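Putative transcriptional regulator (Streptomyces coelicolor, PDB 2HXI) probably binds DNA through an N-terminal helix-turn-helix domain and regulates transcription, as other dimeric regulators of the TetR family do. Local coordinates at residues D82-S87 with E111-Q116; V105-R110 with A221-I226. One frame throughout, in Å; residues are numbered along the deposited sequence.

In the fold
Both contacts use helix 98-113 of the TetR-type fold. Contact 1 joins its C-terminal end and the following turn to helix 73-88, near the N-terminal helix 31-43; contact 2 joins the preceding turns to helix 219-237, which also packs on the second subunit. Their centres lie about 14 Å apart, and they meet where L85 CD2 packs 3.4 Å from L109 CD2. Contact 1 is the more buried, with aliphatic groups at one face and the edge of a phenylalanine ring and a water-bridged serine pair at its margin. Contact 2 is partly buried: an arginine methylene packs on one face of its phenylalanine ring, and one glutamate, E224, lies at its margin.

Contact 1 (D82-S87 with E111-Q116); sequences DRILLS and ESFGQQ
I84 lies over one face of the F113 ring, its CG2 methyl 3.6 Å from the ring centroid and only 11° off the normal, a well-centred CH-pi contact. The methyl stands anti to the backbone N (chi1 of I84 -56°, measured to CG1), while the other branch carries CD1 to the side chain of Q116, 3.8 Å from its NE2. That amide nitrogen donates to A39 O on helix 31-43, tying the turn after helix 98-113 to the N-terminal domain. L85 CD2 reaches the ring at its edge, 3.9 Å from F113 CE2. W123 of helix 117-126 also stacks with the F113 ring. Nearer the surface, I84 CG2 packs 3.8 Å from S112 CB, and one water joins the two serines, 2.8 Å from S87 OG and 2.7 Å from S112 OG. The hydroxyls themselves are 4.5 Å apart, too far for a direct bond. Helix 73-88 links the predicted DNA-binding region to the C-terminal domain, so this contact lies where the two domains join. Its chemistry implies cohesion mainly through dispersion and shape; across the two segments the polar link is the water between S87 and S112, while the Q116 amide is held by A39.

Contact 2 (V105-R110 with A221-I226); sequences VALRLR and AAFEEI
F223 reaches from helix 219-237 to helix 98-113 and meets three of its side chains, in the all-helical C-terminal domain of a TetR-type regulator. The two helical segments run nearly antiparallel, at 154°, with axes 11.3 Å apart, a separation filled by F223 from one side and A106, L107 and R110 from the other. CD of R110 sits over one face of the ring, 3.7 Å from the centroid and 13° off the normal, so a methylene makes the CH-pi contact. The guanidinium lies farther along, its CZ 5.7 Å from the centroid, and adds at most a weak cation-pi attraction. L107 comes in at the ring edge, CD2 3.7 Å from F223 CE2, and A106 CB packs 4.1 Å from F223 CZ. The same L107 methyl touches the aliphatic part of E224, 3.9 Å from its CG, the two side chains crossing at about a right angle.

R110 is extended from CG to NE, with CG anti to the backbone N (chi1 -179°), which puts CD over the ring, the two side chains running past each other in opposite directions, and carries the charge beyond it to a salt bridge with E172 of helix 154-173. A106 also packs on I165 of that helix. Helix 219-237 also meets the second subunit: A222 packs on I163, and E225 OE1 forms a salt bridge with R160 NE, both of that neighbouring subunit. E224 OE2 approaches R110 without pairing, stopping 5.5 Å from R110 NH1.

Contact 1 (D82-S87 with E111-Q116)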
loop_
_atom_site.group_PDB
_atom_site.type_symbol
_atom_site.label_atom_id
_atom_site.label_comp_id
_atom_site.label_asym_id
_atom_site.label_seq_id
_atom_site.Cartn_x
_atom_site.Cartn_y
_atom_site.Cartn_z
ATOM N N ASP B 82 -1.543 -16.711 5.529
ATOM C CA ASP B 82 -1.304 -17.799 4.574
ATOM C C ASP B 82 -2.567 -18.553 4.222
ATOM O O ASP B 82 -2.768 -18.929 3.062
ATOM C CB ASP B 82 -0.203 -18.793 5.017
ATOM C CG ASP B 82 0.231 -19.713 3.847
ATOM O OD1 ASP B 82 1.106 -19.254 3.057
ATOM O OD2 ASP B 82 -0.347 -20.831 3.665
ATOM N N ARG B 83 -3.451 -18.783 5.208
ATOM C CA ARG B 83 -4.685 -19.473 4.922
ATOM C C ARG B 83 -5.546 -18.695 3.947
ATOM O O ARG B 83 -6.351 -19.297 3.213
ATOM C CB ARG B 83 -5.502 -19.750 6.214
ATOM C CG ARG B 83 -4.729 -20.330 7.342
ATOM C CD ARG B 83 -4.184 -21.719 6.900
ATOM N NE ARG B 83 -5.255 -22.698 6.587
ATOM C CZ ARG B 83 -5.019 -23.933 6.130
ATOM N NH1 ARG B 83 -3.745 -24.316 5.876
ATOM N NH2 ARG B 83 -6.030 -24.774 5.918
ATOM N N ILE B 84 -5.478 -17.353 4.018
ATOM C CA ILE B 84 -6.215 -16.495 3.083
ATOM C C ILE B 84 -5.673 -16.636 1.667
ATOM O O ILE B 84 -6.453 -16.708 0.713
ATOM C CB ILE B 84 -6.178 -14.974 3.498
ATOM C CG1 ILE B 84 -6.720 -14.770 4.949
ATOM C CG2 ILE B 84 -6.969 -14.108 2.538
ATOM C CD1 ILE B 84 -8.078 -15.352 5.229
ATOM N N LEU B 85 -4.350 -16.672 1.521
ATOM C CA LEU B 85 -3.806 -17.007 0.194
ATOM C C LEU B 85 -4.340 -18.362 -0.284
ATOM O O LEU B 85 -4.669 -18.532 -1.452
ATOM C CB LEU B 85 -2.287 -17.043 0.251
ATOM C CG LEU B 85 -1.558 -15.776 0.686
ATOM C CD1 LEU B 85 -0.019 -16.007 0.730
ATOM C CD2 LEU B 85 -1.918 -14.708 -0.286
ATOM N N LEU B 86 -4.385 -19.359 0.617
ATOM C CA LEU B 86 -4.780 -20.682 0.215
ATOM C C LEU B 86 -6.192 -20.671 -0.325
ATOM O O LEU B 86 -6.463 -21.223 -1.419
ATOM C CB LEU B 86 -4.615 -21.647 1.401
ATOM C CG LEU B 86 -4.984 -23.113 1.113
ATOM C CD1 LEU B 86 -4.090 -23.720 0.055
ATOM C CD2 LEU B 86 -4.897 -23.924 2.409
ATOM N N SER B 87 -7.098 -19.993 0.391
ATOM C CA SER B 87 -8.469 -19.910 -0.098
ATOM C C SER B 87 -8.588 -19.051 -1.350
ATOM O O SER B 87 -9.450 -19.316 -2.201
ATOM C CB SER B 87 -9.475 -19.511 0.990
ATOM O OG SER B 87 -9.236 -18.215 1.478
ATOM N N GLU B 111 -9.919 -10.003 -3.685
ATOM C CA GLU B 111 -11.240 -10.397 -3.192
ATOM C C GLU B 111 -11.115 -11.113 -1.860
ATOM O O GLU B 111 -11.803 -10.772 -0.899
ATOM C CB GLU B 111 -12.003 -11.143 -4.306
ATOM C CG GLU B 111 -12.593 -12.505 -4.089
ATOM C CD GLU B 111 -13.079 -13.073 -5.489
ATOM O OE1 GLU B 111 -12.342 -13.892 -6.166
ATOM O OE2 GLU B 111 -14.187 -12.610 -5.900
ATOM N N SER B 112 -10.182 -12.059 -1.771
ATOM C CA SER B 112 -9.983 -12.798 -0.524
ATOM C C SER B 112 -9.627 -11.914 0.662
ATOM O O SER B 112 -10.052 -12.174 1.810
ATOM C CB SER B 112 -8.946 -13.898 -0.730
ATOM O OG SER B 112 -9.524 -14.910 -1.554
ATOM N N PHE B 113 -8.794 -10.905 0.438
ATOM C CA PHE B 113 -8.452 -9.992 1.525
ATOM C C PHE B 113 -9.537 -8.928 1.830
ATOM O O PHE B 113 -9.453 -8.237 2.844
ATOM C CB PHE B 113 -7.079 -9.369 1.279
ATOM C CG PHE B 113 -5.956 -10.292 1.632
ATOM C CD1 PHE B 113 -5.665 -10.566 2.977
ATOM C CD2 PHE B 113 -5.196 -10.916 0.658
ATOM C CE1 PHE B 113 -4.613 -11.447 3.341
ATOM C CE2 PHE B 113 -4.132 -11.786 0.993
ATOM C CZ PHE B 113 -3.838 -12.074 2.350
ATOM N N GLY B 114 -10.535 -8.835 0.953
ATOM C CA GLY B 114 -11.568 -7.778 1.021
ATOM C C GLY B 114 -12.190 -7.659 2.407
ATOM O O GLY B 114 -12.363 -6.558 2.914
ATOM N N GLN B 115 -12.533 -8.780 3.023
ATOM C CA GLN B 115 -13.146 -8.714 4.353
ATOM C C GLN B 115 -12.146 -9.054 5.462
ATOM O O GLN B 115 -12.558 -9.259 6.605
ATOM C CB GLN B 115 -14.364 -9.641 4.455
ATOM C CG GLN B 115 -15.553 -9.286 3.544
ATOM C CD GLN B 115 -16.248 -8.040 4.018
ATOM O OE1 GLN B 115 -16.131 -6.990 3.383
ATOM N NE2 GLN B 115 -16.942 -8.124 5.164
ATOM N N GLN B 116 -10.842 -9.044 5.139
ATOM C CA GLN B 116 -9.799 -9.408 6.090
ATOM C C GLN B 116 -8.713 -8.321 6.143
ATOM O O GLN B 116 -7.515 -8.606 5.940
ATOM C CB GLN B 116 -9.186 -10.792 5.771
ATOM C CG GLN B 116 -10.131 -11.967 5.917
ATOM C CD GLN B 116 -10.206 -12.431 7.363
ATOM O OE1 GLN B 116 -9.860 -11.675 8.273
ATOM N NE2 GLN B 116 -10.608 -13.702 7.566
HETATM O O HOH W 1 -10.880 -16.271 0.359
#

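Contact 2 (V105-R110 with A221-I226)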
loop_
_atom_site.group_PDB
_atom_site.type_symbol
_atom_site.label_atom_id
_atom_site.label_comp_id
_atom_site.label_asym_id
_atom_site.label_seq_id
_atom_site.Cartn_x
_atom_site.Cartn_y
_atom_site.Cartn_z
ATOM N N VAL B 105 -5.128 -14.040 -10.708
ATOM C CA VAL B 105 -4.581 -14.188 -9.384
ATOM C C VAL B 105 -4.692 -12.873 -8.548
ATOM O O VAL B 105 -5.126 -12.897 -7.413
ATOM C CB VAL B 105 -3.117 -14.662 -9.465
ATOM C CG1 VAL B 105 -2.411 -14.613 -8.052
ATOM C CG2 VAL B 105 -3.058 -16.062 -10.071
ATOM N N ALA B 106 -4.215 -11.743 -9.086
ATOM C CA ALA B 106 -4.297 -10.459 -8.394
ATOM C C ALA B 106 -5.779 -10.175 -7.935
ATOM O O ALA B 106 -6.018 -9.751 -6.763
ATOM C CB ALA B 106 -3.823 -9.369 -9.333
ATOM N N LEU B 107 -6.764 -10.448 -8.807
ATOM C CA LEU B 107 -8.161 -10.198 -8.405
ATOM C C LEU B 107 -8.591 -11.132 -7.286
ATOM O O LEU B 107 -9.387 -10.708 -6.399
ATOM C CB LEU B 107 -9.142 -10.325 -9.582
ATOM C CG LEU B 107 -8.835 -9.247 -10.648
ATOM C CD1 LEU B 107 -9.798 -9.450 -11.845
ATOM C CD2 LEU B 107 -8.903 -7.840 -10.112
ATOM N N ARG B 108 -8.146 -12.405 -7.354
ATOM C CA ARG B 108 -8.552 -13.384 -6.347
ATOM C C ARG B 108 -7.962 -12.944 -5.025
ATOM O O ARG B 108 -8.614 -13.034 -4.010
ATOM C CB ARG B 108 -8.130 -14.812 -6.674
ATOM C CG ARG B 108 -9.115 -15.491 -7.645
ATOM C CD ARG B 108 -8.498 -16.787 -8.144
ATOM N NE ARG B 108 -9.481 -17.753 -8.704
ATOM C CZ ARG B 108 -9.991 -18.789 -8.053
ATOM N NH1 ARG B 108 -10.841 -19.595 -8.692
ATOM N NH2 ARG B 108 -9.671 -19.037 -6.777
ATOM N N LEU B 109 -6.716 -12.472 -5.037
ATOM C CA LEU B 109 -6.100 -12.051 -3.805
ATOM C C LEU B 109 -6.824 -10.839 -3.247
ATOM O O LEU B 109 -7.025 -10.757 -2.022
ATOM C CB LEU B 109 -4.617 -11.679 -4.036
ATOM C CG LEU B 109 -3.654 -12.840 -4.369
ATOM C CD1 LEU B 109 -2.297 -12.250 -4.821
ATOM C CD2 LEU B 109 -3.459 -13.768 -3.113
ATOM N N ARG B 110 -7.181 -9.868 -4.115
ATOM C CA ARG B 110 -7.842 -8.681 -3.639
ATOM C C ARG B 110 -9.206 -9.091 -3.010
ATOM O O ARG B 110 -9.622 -8.557 -1.955
ATOM C CB ARG B 110 -8.034 -7.696 -4.787
ATOM C CG ARG B 110 -8.706 -6.427 -4.292
ATOM C CD ARG B 110 -8.880 -5.387 -5.382
ATOM N NE ARG B 110 -9.709 -4.305 -4.879
ATOM C CZ ARG B 110 -11.008 -4.220 -5.080
ATOM N NH1 ARG B 110 -11.617 -5.159 -5.801
ATOM N NH2 ARG B 110 -11.672 -3.195 -4.546
ATOM N N ALA B 221 -11.545 0.002 -9.406
ATOM C CA ALA B 221 -11.140 0.374 -10.766
ATOM C C ALA B 221 -9.669 0.779 -10.806
ATOM O O ALA B 221 -8.934 0.423 -11.783
ATOM C CB ALA B 221 -12.054 1.559 -11.319
ATOM N N ALA B 222 -9.259 1.569 -9.803
ATOM C CA ALA B 222 -7.851 2.023 -9.720
ATOM C C ALA B 222 -6.966 0.760 -9.644
ATOM O O ALA B 222 -6.007 0.667 -10.410
ATOM C CB ALA B 222 -7.607 2.870 -8.527
ATOM N N PHE B 223 -7.317 -0.207 -8.770
ATOM C CA PHE B 223 -6.538 -1.485 -8.707
ATOM C C PHE B 223 -6.335 -2.106 -10.101
ATOM O O PHE B 223 -5.220 -2.411 -10.530
ATOM C CB PHE B 223 -7.288 -2.512 -7.855
ATOM C CG PHE B 223 -6.510 -3.837 -7.678
ATOM C CD1 PHE B 223 -5.573 -3.929 -6.654
ATOM C CD2 PHE B 223 -6.823 -4.946 -8.453
ATOM C CE1 PHE B 223 -4.883 -5.126 -6.432
ATOM C CE2 PHE B 223 -6.178 -6.127 -8.220
ATOM C CZ PHE B 223 -5.200 -6.201 -7.211
ATOM N N GLU B 224 -7.431 -2.326 -10.813
ATOM C CA GLU B 224 -7.356 -2.948 -12.102
ATOM C C GLU B 224 -6.532 -2.166 -13.136
ATOM O O GLU B 224 -5.754 -2.748 -13.911
ATOM C CB GLU B 224 -8.778 -3.190 -12.581
ATOM C CG GLU B 224 -9.411 -4.323 -11.742
ATOM C CD GLU B 224 -10.820 -4.652 -12.158
ATOM O OE1 GLU B 224 -11.057 -4.766 -13.381
ATOM O OE2 GLU B 224 -11.670 -4.841 -11.244
ATOM N N GLU B 225 -6.667 -0.847 -13.139
ATOM C CA GLU B 225 -5.971 0.000 -14.120
ATOM C C GLU B 225 -4.473 0.119 -13.840
ATOM O O GLU B 225 -3.628 0.133 -14.761
ATOM C CB GLU B 225 -6.631 1.390 -14.198
ATOM C CG GLU B 225 -8.018 1.338 -14.849
ATOM C CD GLU B 225 -8.795 2.648 -14.681
ATOM O OE1 GLU B 225 -8.158 3.704 -14.638
ATOM O OE2 GLU B 225 -10.064 2.561 -14.603
ATOM N N ILE B 226 -4.153 0.147 -12.579
ATOM C CA ILE B 226 -2.744 0.231 -12.169
ATOM C C ILE B 226 -2.096 -1.123 -12.456
ATOM O O ILE B 226 -0.940 -1.214 -12.940
ATOM C CB ILE B 226 -2.650 0.626 -10.668
ATOM C CG1 ILE B 226 -3.065 2.104 -10.409
ATOM C CG2 ILE B 226 -1.242 0.351 -10.116
ATOM C CD1 ILE B 226 -3.394 2.372 -8.959
#